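Local coordinates for hyperosmolarity resistance protein Emb (Staphylococcus epidermidis, PDB 6GV5) that probably mediates adherence of the bacterium to surface-immobilized fibronectin, as a module of a giant extracellular matrix binding protein, at residues Thr17-Leu22 / His49-Asn54; Gly55-Leu60 / Glu96-Glu101; Lys61-Lys66 / Glu117-Glu122. All coordinates share one frame; numbering follows the deposited sequence.

Interaction 1: Thr17-Leu22 / His49-Asn54; sequences TNFTGL and HAKFLN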
loop_
_atom_site.group_PDB
_atom_site.type_symbol
_atom_site.label_atom_id
_atom_site.label_comp_id
_atom_site.label_asym_id
_atom_site.label_seq_id
_atom_site.Cartn_x
_atom_site.Cartn_y
_atom_site.Cartn_z
ATOM N N THR A 17 -7.892 5.735 -10.552
ATOM C CA THR A 17 -7.643 4.735 -11.584
ATOM C C THR A 17 -6.216 4.813 -12.108
ATOM O O THR A 17 -5.653 3.791 -12.517
ATOM C CB THR A 17 -8.642 4.909 -12.729
ATOM O OG1 THR A 17 -9.977 4.790 -12.220
ATOM C CG2 THR A 17 -8.412 3.862 -13.804
ATOM N N ASN A 18 -5.615 6.009 -12.095
ATOM C CA ASN A 18 -4.253 6.165 -12.597
ATOM C C ASN A 18 -3.216 5.617 -11.622
ATOM O O ASN A 18 -2.107 5.262 -12.037
ATOM C CB ASN A 18 -3.946 7.639 -12.865
ATOM C CG ASN A 18 -4.540 8.134 -14.162
ATOM O OD1 ASN A 18 -4.647 7.388 -15.133
ATOM N ND2 ASN A 18 -4.923 9.408 -14.189
ATOM N N PHE A 19 -3.541 5.563 -10.332
ATOM C CA PHE A 19 -2.574 5.134 -9.332
ATOM C C PHE A 19 -2.031 3.747 -9.663
ATOM O O PHE A 19 -2.749 2.878 -10.171
ATOM C CB PHE A 19 -3.214 5.128 -7.943
ATOM C CG PHE A 19 -3.611 6.493 -7.434
ATOM C CD1 PHE A 19 -3.161 7.650 -8.050
ATOM C CD2 PHE A 19 -4.428 6.612 -6.325
ATOM C CE1 PHE A 19 -3.526 8.896 -7.570
ATOM C CE2 PHE A 19 -4.795 7.852 -5.843
ATOM C CZ PHE A 19 -4.345 8.995 -6.465
ATOM N N THR A 20 -0.741 3.546 -9.379
ATOM C CA THR A 20 -0.087 2.263 -9.590
ATOM C C THR A 20 0.259 1.548 -8.292
ATOM O O THR A 20 0.497 0.334 -8.316
ATOM C CB THR A 20 1.201 2.447 -10.406
ATOM O OG1 THR A 20 2.143 3.214 -9.647
ATOM C CG2 THR A 20 0.905 3.168 -11.712
ATOM N N GLY A 21 0.292 2.263 -7.165
ATOM C CA GLY A 21 0.578 1.609 -5.902
ATOM C C GLY A 21 -0.597 0.784 -5.419
ATOM O O GLY A 21 -0.453 -0.395 -5.080
ATOM N N LEU A 22 -1.780 1.387 -5.396
ATOM C CA LEU A 22 -2.980 0.672 -4.994
ATOM C C LEU A 22 -3.215 -0.550 -5.873
ATOM O O LEU A 22 -2.964 -0.532 -7.079
ATOM C CB LEU A 22 -4.196 1.590 -5.083
ATOM C CG LEU A 22 -4.162 2.856 -4.221
ATOM C CD1 LEU A 22 -5.407 3.704 -4.512
ATOM C CD2 LEU A 22 -4.075 2.490 -2.757
ATOM N N HIS A 49 -6.860 10.801 1.255
ATOM C CA HIS A 49 -6.561 9.517 1.881
ATOM C C HIS A 49 -6.105 8.495 0.849
ATOM O O HIS A 49 -5.143 7.750 1.084
ATOM C CB HIS A 49 -7.798 9.021 2.634
ATOM C CG HIS A 49 -7.835 7.539 2.847
ATOM N ND1 HIS A 49 -8.920 6.767 2.493
ATOM C CD2 HIS A 49 -6.931 6.690 3.390
ATOM C CE1 HIS A 49 -8.680 5.504 2.801
ATOM N NE2 HIS A 49 -7.480 5.431 3.345
ATOM N N ALA A 50 -6.777 8.447 -0.303
ATOM C CA ALA A 50 -6.383 7.507 -1.348
ATOM C C ALA A 50 -4.976 7.804 -1.849
ATOM O O ALA A 50 -4.199 6.883 -2.121
ATOM C CB ALA A 50 -7.380 7.560 -2.505
ATOM N N LYS A 51 -4.632 9.085 -1.996
ATOM C CA LYS A 51 -3.299 9.429 -2.467
ATOM C C LYS A 51 -2.240 9.005 -1.463
ATOM O O LYS A 51 -1.156 8.544 -1.845
ATOM C CB LYS A 51 -3.211 10.935 -2.738
ATOM C CG LYS A 51 -3.888 11.350 -4.028
ATOM C CD LYS A 51 -3.774 12.847 -4.276
ATOM C CE LYS A 51 -4.519 13.242 -5.545
ATOM N NZ LYS A 51 -4.644 14.720 -5.694
ATOM N N PHE A 52 -2.528 9.161 -0.172
ATOM C CA PHE A 52 -1.563 8.758 0.843
ATOM C C PHE A 52 -1.427 7.243 0.877
ATOM O O PHE A 52 -0.312 6.704 0.906
ATOM C CB PHE A 52 -1.980 9.294 2.209
ATOM C CG PHE A 52 -1.064 8.871 3.324
ATOM C CD1 PHE A 52 0.216 9.386 3.416
ATOM C CD2 PHE A 52 -1.483 7.958 4.272
ATOM C CE1 PHE A 52 1.064 8.995 4.437
ATOM C CE2 PHE A 52 -0.642 7.567 5.296
ATOM C CZ PHE A 52 0.630 8.087 5.379
ATOM N N LEU A 53 -2.560 6.540 0.858
ATOM C CA LEU A 53 -2.532 5.085 0.801
ATOM C C LEU A 53 -1.777 4.605 -0.432
ATOM O O LEU A 53 -1.015 3.630 -0.365
ATOM C CB LEU A 53 -3.959 4.542 0.804
ATOM C CG LEU A 53 -4.100 3.022 0.824
ATOM C CD1 LEU A 53 -3.631 2.451 2.148
ATOM C CD2 LEU A 53 -5.543 2.631 0.545
ATOM N N ASN A 54 -1.954 5.289 -1.562
ATOM C CA ASN A 54 -1.240 4.900 -2.768
ATOM C C ASN A 54 0.265 4.991 -2.572
ATOM O O ASN A 54 1.006 4.105 -3.004
ATOM C CB ASN A 54 -1.676 5.769 -3.948
ATOM C CG ASN A 54 -0.963 5.396 -5.220
ATOM O OD1 ASN A 54 -1.093 4.272 -5.709
ATOM N ND2 ASN A 54 -0.186 6.326 -5.755
HETATM O O HOH W 1 0.906 5.596 -8.355
#
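Gly21, in the turn that follows helix 2-18, comes closest to Asn54 of helix 40-65, with 4.9 Å between their CA atoms. Asn54 CG lies anti to the backbone N (chi1 -180°), and OD1 reaches the backbone of the turn. Leu22 N donates to Asn54 OD1 over 3.0 Å, in the carbonyl plane and with an N-H...O angle of 151°. Gly21 N also meets Asn54 OD1, at 2.8 Å, but that bond is weak. The other end of the amide is held too: Asn54 ND2 donates to a water that also accepts from Thr20 N. The amide is stacked on the Phe19 ring, with the two planes 20° apart and ND2 over one face. At the far end of the ring, Phe19 CZ touches Lys51 CG at 3.4 Å. Leu22 CD2 packs on Leu53 CD2 at 3.6 Å, the side chains crossing at about a right angle. One asparagine thus serves three successive backbone N-H groups: Leu22 directly, Gly21 weakly and Thr20 through water. The contact joins the turn between helices 2-18 and 24-35 to helix 40-65. Leu30 of helix 24-35 touches both Leu22 and Ala50, and Ile111 of helix 108-123 packs on Leu53.

Interaction 2: Gly55-Leu60 / Glu96-Glu101; sequences GKMEEL and EIINSE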
loop_
_atom_site.group_PDB
_atom_site.type_symbol
_atom_site.label_atom_id
_atom_site.label_comp_id
_atom_site.label_asym_id
_atom_site.label_seq_id
_atom_site.Cartn_x
_atom_site.Cartn_y
_atom_site.Cartn_z
ATOM N N GLY A 55 0.744 6.056 -1.927
ATOM C CA GLY A 55 2.171 6.168 -1.680
ATOM C C GLY A 55 2.692 5.069 -0.777
ATOM O O GLY A 55 3.797 4.550 -0.981
ATOM N N LYS A 56 1.899 4.690 0.228
ATOM C CA LYS A 56 2.334 3.642 1.140
ATOM C C LYS A 56 2.347 2.297 0.430
ATOM O O LYS A 56 3.236 1.467 0.668
ATOM C CB LYS A 56 1.423 3.590 2.358
ATOM C CG LYS A 56 1.590 4.787 3.290
ATOM C CD LYS A 56 2.973 4.783 3.920
ATOM C CE LYS A 56 3.177 5.971 4.851
ATOM N NZ LYS A 56 4.575 6.020 5.367
ATOM N N MET A 57 1.371 2.069 -0.452
ATOM C CA MET A 57 1.348 0.827 -1.209
ATOM C C MET A 57 2.515 0.759 -2.190
ATOM O O MET A 57 3.069 -0.317 -2.430
ATOM C CB MET A 57 0.020 0.669 -1.943
ATOM C CG MET A 57 -1.116 0.270 -1.029
ATOM S SD MET A 57 -0.823 -1.289 -0.173
ATOM C CE MET A 57 -0.749 -2.392 -1.577
ATOM N N GLU A 58 2.896 1.899 -2.787
ATOM C CA GLU A 58 4.118 1.942 -3.581
ATOM C C GLU A 58 5.317 1.526 -2.737
ATOM O O GLU A 58 6.155 0.732 -3.181
ATOM C CB GLU A 58 4.333 3.345 -4.157
ATOM C CG GLU A 58 3.380 3.715 -5.272
ATOM C CD GLU A 58 3.637 5.108 -5.817
ATOM O OE1 GLU A 58 4.323 5.897 -5.132
ATOM O OE2 GLU A 58 3.158 5.411 -6.931
ATOM N N GLU A 59 5.428 2.084 -1.523
ATOM C CA GLU A 59 6.526 1.724 -0.635
ATOM C C GLU A 59 6.496 0.241 -0.296
ATOM O O GLU A 59 7.548 -0.419 -0.262
ATOM C CB GLU A 59 6.443 2.530 0.658
ATOM C CG GLU A 59 6.677 4.018 0.540
ATOM C CD GLU A 59 6.674 4.680 1.906
ATOM O OE1 GLU A 59 7.210 4.066 2.853
ATOM O OE2 GLU A 59 6.126 5.795 2.036
ATOM N N LEU A 60 5.313 -0.290 -0.013
ATOM C CA LEU A 60 5.202 -1.704 0.320
ATOM C C LEU A 60 5.581 -2.578 -0.867
ATOM O O LEU A 60 6.304 -3.572 -0.706
ATOM C CB LEU A 60 3.787 -2.020 0.788
ATOM C CG LEU A 60 3.552 -3.495 1.143
ATOM C CD1 LEU A 60 4.353 -3.950 2.345
ATOM C CD2 LEU A 60 2.060 -3.713 1.368
ATOM N N GLU A 96 0.796 -10.978 1.272
ATOM C CA GLU A 96 -0.615 -11.199 1.579
ATOM C C GLU A 96 -1.440 -9.956 1.282
ATOM O O GLU A 96 -2.539 -10.046 0.722
ATOM C CB GLU A 96 -0.767 -11.604 3.045
ATOM C CG GLU A 96 -2.180 -12.012 3.448
ATOM C CD GLU A 96 -2.555 -13.397 2.949
ATOM O OE1 GLU A 96 -1.650 -14.134 2.496
ATOM O OE2 GLU A 96 -3.753 -13.750 3.009
ATOM N N ILE A 97 -0.928 -8.780 1.652
ATOM C CA ILE A 97 -1.652 -7.541 1.390
ATOM C C ILE A 97 -1.756 -7.287 -0.109
ATOM O O ILE A 97 -2.841 -7.009 -0.635
ATOM C CB ILE A 97 -0.971 -6.364 2.111
ATOM C CG1 ILE A 97 -1.082 -6.544 3.621
ATOM C CG2 ILE A 97 -1.592 -5.050 1.670
ATOM C CD1 ILE A 97 -0.253 -5.573 4.427
ATOM N N ILE A 98 -0.626 -7.357 -0.811
ATOM C CA ILE A 98 -0.602 -7.015 -2.232
ATOM C C ILE A 98 -1.504 -7.952 -3.028
ATOM O O ILE A 98 -2.236 -7.522 -3.927
ATOM C CB ILE A 98 0.841 -7.042 -2.764
ATOM C CG1 ILE A 98 1.672 -5.929 -2.123
ATOM C CG2 ILE A 98 0.840 -6.928 -4.283
ATOM C CD1 ILE A 98 3.151 -6.152 -2.240
ATOM N N ASN A 99 -1.462 -9.242 -2.719
ATOM C CA ASN A 99 -2.187 -10.239 -3.489
ATOM C C ASN A 99 -3.614 -10.453 -3.006
ATOM O O ASN A 99 -4.337 -11.263 -3.596
ATOM C CB ASN A 99 -1.420 -11.568 -3.450
ATOM C CG ASN A 99 -0.042 -11.459 -4.063
ATOM O OD1 ASN A 99 0.126 -10.892 -5.141
ATOM N ND2 ASN A 99 0.958 -11.994 -3.372
ATOM N N SER A 100 -4.042 -9.747 -1.965
ATOM C CA SER A 100 -5.380 -9.945 -1.426
ATOM C C SER A 100 -6.444 -9.553 -2.444
ATOM O O SER A 100 -6.355 -8.505 -3.090
ATOM C CB SER A 100 -5.553 -9.131 -0.145
ATOM O OG SER A 100 -6.889 -9.197 0.318
ATOM N N GLU A 101 -7.457 -10.409 -2.580
ATOM C CA GLU A 101 -8.633 -10.118 -3.387
ATOM C C GLU A 101 -9.837 -9.711 -2.553
ATOM O O GLU A 101 -10.643 -8.888 -3.006
ATOM C CB GLU A 101 -9.013 -11.341 -4.226
ATOM C CG GLU A 101 -8.450 -11.354 -5.632
ATOM C CD GLU A 101 -8.979 -12.527 -6.432
ATOM O OE1 GLU A 101 -9.251 -12.360 -7.642
ATOM O OE2 GLU A 101 -9.135 -13.616 -5.837
#
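Ile97 and Ile98, near the C-terminal end of helix 81-99, pack on Met57 and Leu60 of helix 40-65. This is apolar packing in a three-helix bundle of helices 40-65, 81-99 and 108-123; both segments fall almost wholly in the FIVAR sequence range. No hydrogen bond links the two segments. The backbones stay well apart, with 8.1 Å between the nearest CA atoms, those of Met57 and Ile98, so the side chains bridge the interface.

Ile97 comes first along helix 81-99. Its CB points toward helix 40-65, and the CG2 branch does the touching. Ile97 CG2 meets Leu60 CD2 at 3.9 Å, and the two side chains cross at about a right angle. The same methyl lies 4.3 Å from Met57 SD. Ile97 also touches Ile111 and Thr114, which brings helix 108-123 into the same apolar layer.

Ile98 follows and uses its other branch. CG1 sits anti to the carbonyl carbon (chi1 -66°) and faces both partners on helix 40-65. Beyond this pair, Ile98 also packs on Lys61 and Val64, further along that helix. Met57 presents SD to Ile97 and CE to Ile98, and also touches Leu22 and Thr23 of the GA module. Leu60 CD2 likewise serves both: besides Ile97 it meets Ile98 CG1 at 4.2 Å, while Met57 CE lies 4.3 Å from that same CG1.

Interaction 3: Lys61-Lys66 / Glu117-Glu122; sequences KVAVAK and EINDAE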
loop_
_atom_site.group_PDB
_atom_site.type_symbol
_atom_site.label_atom_id
_atom_site.label_comp_id
_atom_site.label_asym_id
_atom_site.label_seq_id
_atom_site.Cartn_x
_atom_site.Cartn_y
_atom_site.Cartn_z
ATOM N N LYS A 61 5.113 -2.224 -2.069
ATOM C CA LYS A 61 5.430 -3.027 -3.245
ATOM C C LYS A 61 6.928 -3.051 -3.518
ATOM O O LYS A 61 7.465 -4.078 -3.945
ATOM C CB LYS A 61 4.667 -2.494 -4.460
ATOM C CG LYS A 61 3.207 -2.933 -4.481
ATOM C CD LYS A 61 2.428 -2.321 -5.642
ATOM C CE LYS A 61 1.100 -3.044 -5.865
ATOM N NZ LYS A 61 0.324 -2.424 -6.997
ATOM N N VAL A 62 7.625 -1.935 -3.288
ATOM C CA VAL A 62 9.072 -1.916 -3.454
ATOM C C VAL A 62 9.727 -2.800 -2.408
ATOM O O VAL A 62 10.635 -3.577 -2.721
ATOM C CB VAL A 62 9.600 -0.476 -3.377
ATOM C CG1 VAL A 62 11.128 -0.453 -3.291
ATOM C CG2 VAL A 62 9.132 0.314 -4.596
ATOM N N ALA A 63 9.271 -2.704 -1.154
ATOM C CA ALA A 63 9.891 -3.481 -0.085
ATOM C C ALA A 63 9.752 -4.971 -0.342
ATOM O O ALA A 63 10.673 -5.752 -0.056
ATOM C CB ALA A 63 9.265 -3.124 1.261
ATOM N N VAL A 64 8.607 -5.387 -0.880
ATOM C CA VAL A 64 8.385 -6.798 -1.180
ATOM C C VAL A 64 9.140 -7.201 -2.441
ATOM O O VAL A 64 9.789 -8.247 -2.479
ATOM C CB VAL A 64 6.874 -7.071 -1.303
ATOM C CG1 VAL A 64 6.617 -8.469 -1.837
ATOM C CG2 VAL A 64 6.205 -6.871 0.039
ATOM N N ALA A 65 9.091 -6.363 -3.476
ATOM C CA ALA A 65 9.669 -6.743 -4.756
ATOM C C ALA A 65 11.182 -6.858 -4.704
ATOM O O ALA A 65 11.760 -7.570 -5.531
ATOM C CB ALA A 65 9.279 -5.738 -5.839
ATOM N N LYS A 66 11.838 -6.169 -3.769
ATOM C CA LYS A 66 13.290 -6.211 -3.688
ATOM C C LYS A 66 13.814 -7.424 -2.916
ATOM O O LYS A 66 15.016 -7.511 -2.691
ATOM C CB LYS A 66 13.808 -4.922 -3.040
ATOM C CG LYS A 66 13.490 -4.789 -1.560
ATOM C CD LYS A 66 13.963 -3.454 -0.974
ATOM C CE LYS A 66 15.470 -3.318 -1.008
ATOM N NZ LYS A 66 15.913 -2.081 -0.295
ATOM N N GLU A 117 7.903 -3.519 9.518
ATOM C CA GLU A 117 8.356 -4.863 9.865
ATOM C C GLU A 117 9.342 -5.394 8.831
ATOM O O GLU A 117 10.362 -6.001 9.179
ATOM C CB GLU A 117 7.165 -5.816 9.988
ATOM C CG GLU A 117 6.280 -5.545 11.201
ATOM C CD GLU A 117 5.147 -6.545 11.353
ATOM O OE1 GLU A 117 5.169 -7.591 10.667
ATOM O OE2 GLU A 117 4.230 -6.283 12.164
ATOM N N ILE A 118 9.048 -5.186 7.545
ATOM C CA ILE A 118 9.984 -5.603 6.501
ATOM C C ILE A 118 11.295 -4.834 6.622
ATOM O O ILE A 118 12.383 -5.415 6.567
ATOM C CB ILE A 118 9.355 -5.411 5.111
ATOM C CG1 ILE A 118 8.168 -6.360 4.920
ATOM C CG2 ILE A 118 10.396 -5.618 4.018
ATOM C CD1 ILE A 118 7.299 -6.021 3.717
ATOM N N ASN A 119 11.209 -3.505 6.777
ATOM C CA ASN A 119 12.416 -2.693 6.845
ATOM C C ASN A 119 13.259 -3.040 8.064
ATOM O O ASN A 119 14.489 -3.090 7.973
ATOM C CB ASN A 119 12.045 -1.210 6.853
ATOM C CG ASN A 119 11.494 -0.742 5.518
ATOM O OD1 ASN A 119 11.649 -1.412 4.497
ATOM N ND2 ASN A 119 10.851 0.419 5.520
ATOM N N ASP A 120 12.621 -3.277 9.216
ATOM C CA ASP A 120 13.370 -3.674 10.403
ATOM C C ASP A 120 14.091 -4.995 10.166
ATOM O O ASP A 120 15.272 -5.147 10.504
ATOM C CB ASP A 120 12.435 -3.796 11.608
ATOM C CG ASP A 120 11.963 -2.444 12.129
ATOM O OD1 ASP A 120 12.466 -1.402 11.654
ATOM O OD2 ASP A 120 11.085 -2.431 13.016
ATOM N N ALA A 121 13.388 -5.970 9.589
ATOM C CA ALA A 121 14.015 -7.260 9.336
ATOM C C ALA A 121 15.123 -7.139 8.298
ATOM O O ALA A 121 16.164 -7.804 8.405
ATOM C CB ALA A 121 12.968 -8.281 8.888
ATOM N N GLU A 122 14.916 -6.324 7.262
ATOM C CA GLU A 122 15.947 -6.146 6.254
ATOM C C GLU A 122 17.197 -5.526 6.866
ATOM O O GLU A 122 18.323 -5.931 6.551
ATOM C CB GLU A 122 15.425 -5.272 5.118
ATOM C CG GLU A 122 16.409 -5.114 3.972
ATOM C CD GLU A 122 15.954 -4.091 2.950
ATOM O OE1 GLU A 122 14.726 -3.945 2.746
ATOM O OE2 GLU A 122 16.833 -3.433 2.354
HETATM O O HOH W 2 12.873 -5.985 1.609
#
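Glu122 OE2 receives Lys66 NZ at 3.1 Å in a salt bridge, and His126 NE2 is a second hydrogen-bond partner of the same oxygen. The lysine nitrogen comes in on the syn side of the carboxylate, 17° out of its plane. The two side chains cross at about a right angle. Glu122 reaches over as an extended chain, its CG anti to the backbone N. Lys66 bends at chi3 (-65°), which turns CE aside from the line of the chain. The other carboxylate oxygen is used as well. A water donates to Glu122 OE1 at 3.0 Å and to the backbone oxygen Ala63 O at 2.8 Å, bridging the two helices. Each oxygen of this buried carboxylate therefore has a partner, and the positive lysine probably helps to stabilise its negative charge.

Next to the polar pair, the contact is apolar. Ile118 points toward helix 40-65 and divides its branches: CG2 meets Ala63 CB at 3.9 Å, and CD1 meets Val64 CG2 at the same distance. The small Ala63 sits where the backbones come nearest, with 6.9 Å between its CA and that of Ile118. Ile118 also touches Ala90 and Ile91 of helix 81-99. The axes of segments 61-65 and 117-122 run 10.4 Å apart, their N-to-C directions inclined by 39°, as two helices of the bundle formed by helices 40-65, 81-99 and 108-123.

Overall arrangement
From the N terminus, helix 2-18 leads into the turn that interaction 1 fastens to helix 40-65, closing a loop around helix 24-35 within the GA module. The chain continues along helix 40-65, which supplies one segment to every contact. Interaction 2 closes the loop back from helix 81-99, and interaction 3 the longer one from helix 108-123. These two loops cross, because their segments alternate along the chain; interaction 1 closes before either opens. Lys61 NZ probably hydrogen-bonds back to Thr20 O, and Met57 packs against Gly21. Helix 40-65 is a continuous shared element that ties the turn after helix 2-18 to helices 81-99 and 108-123, spanning the GA and FIVAR sequence ranges.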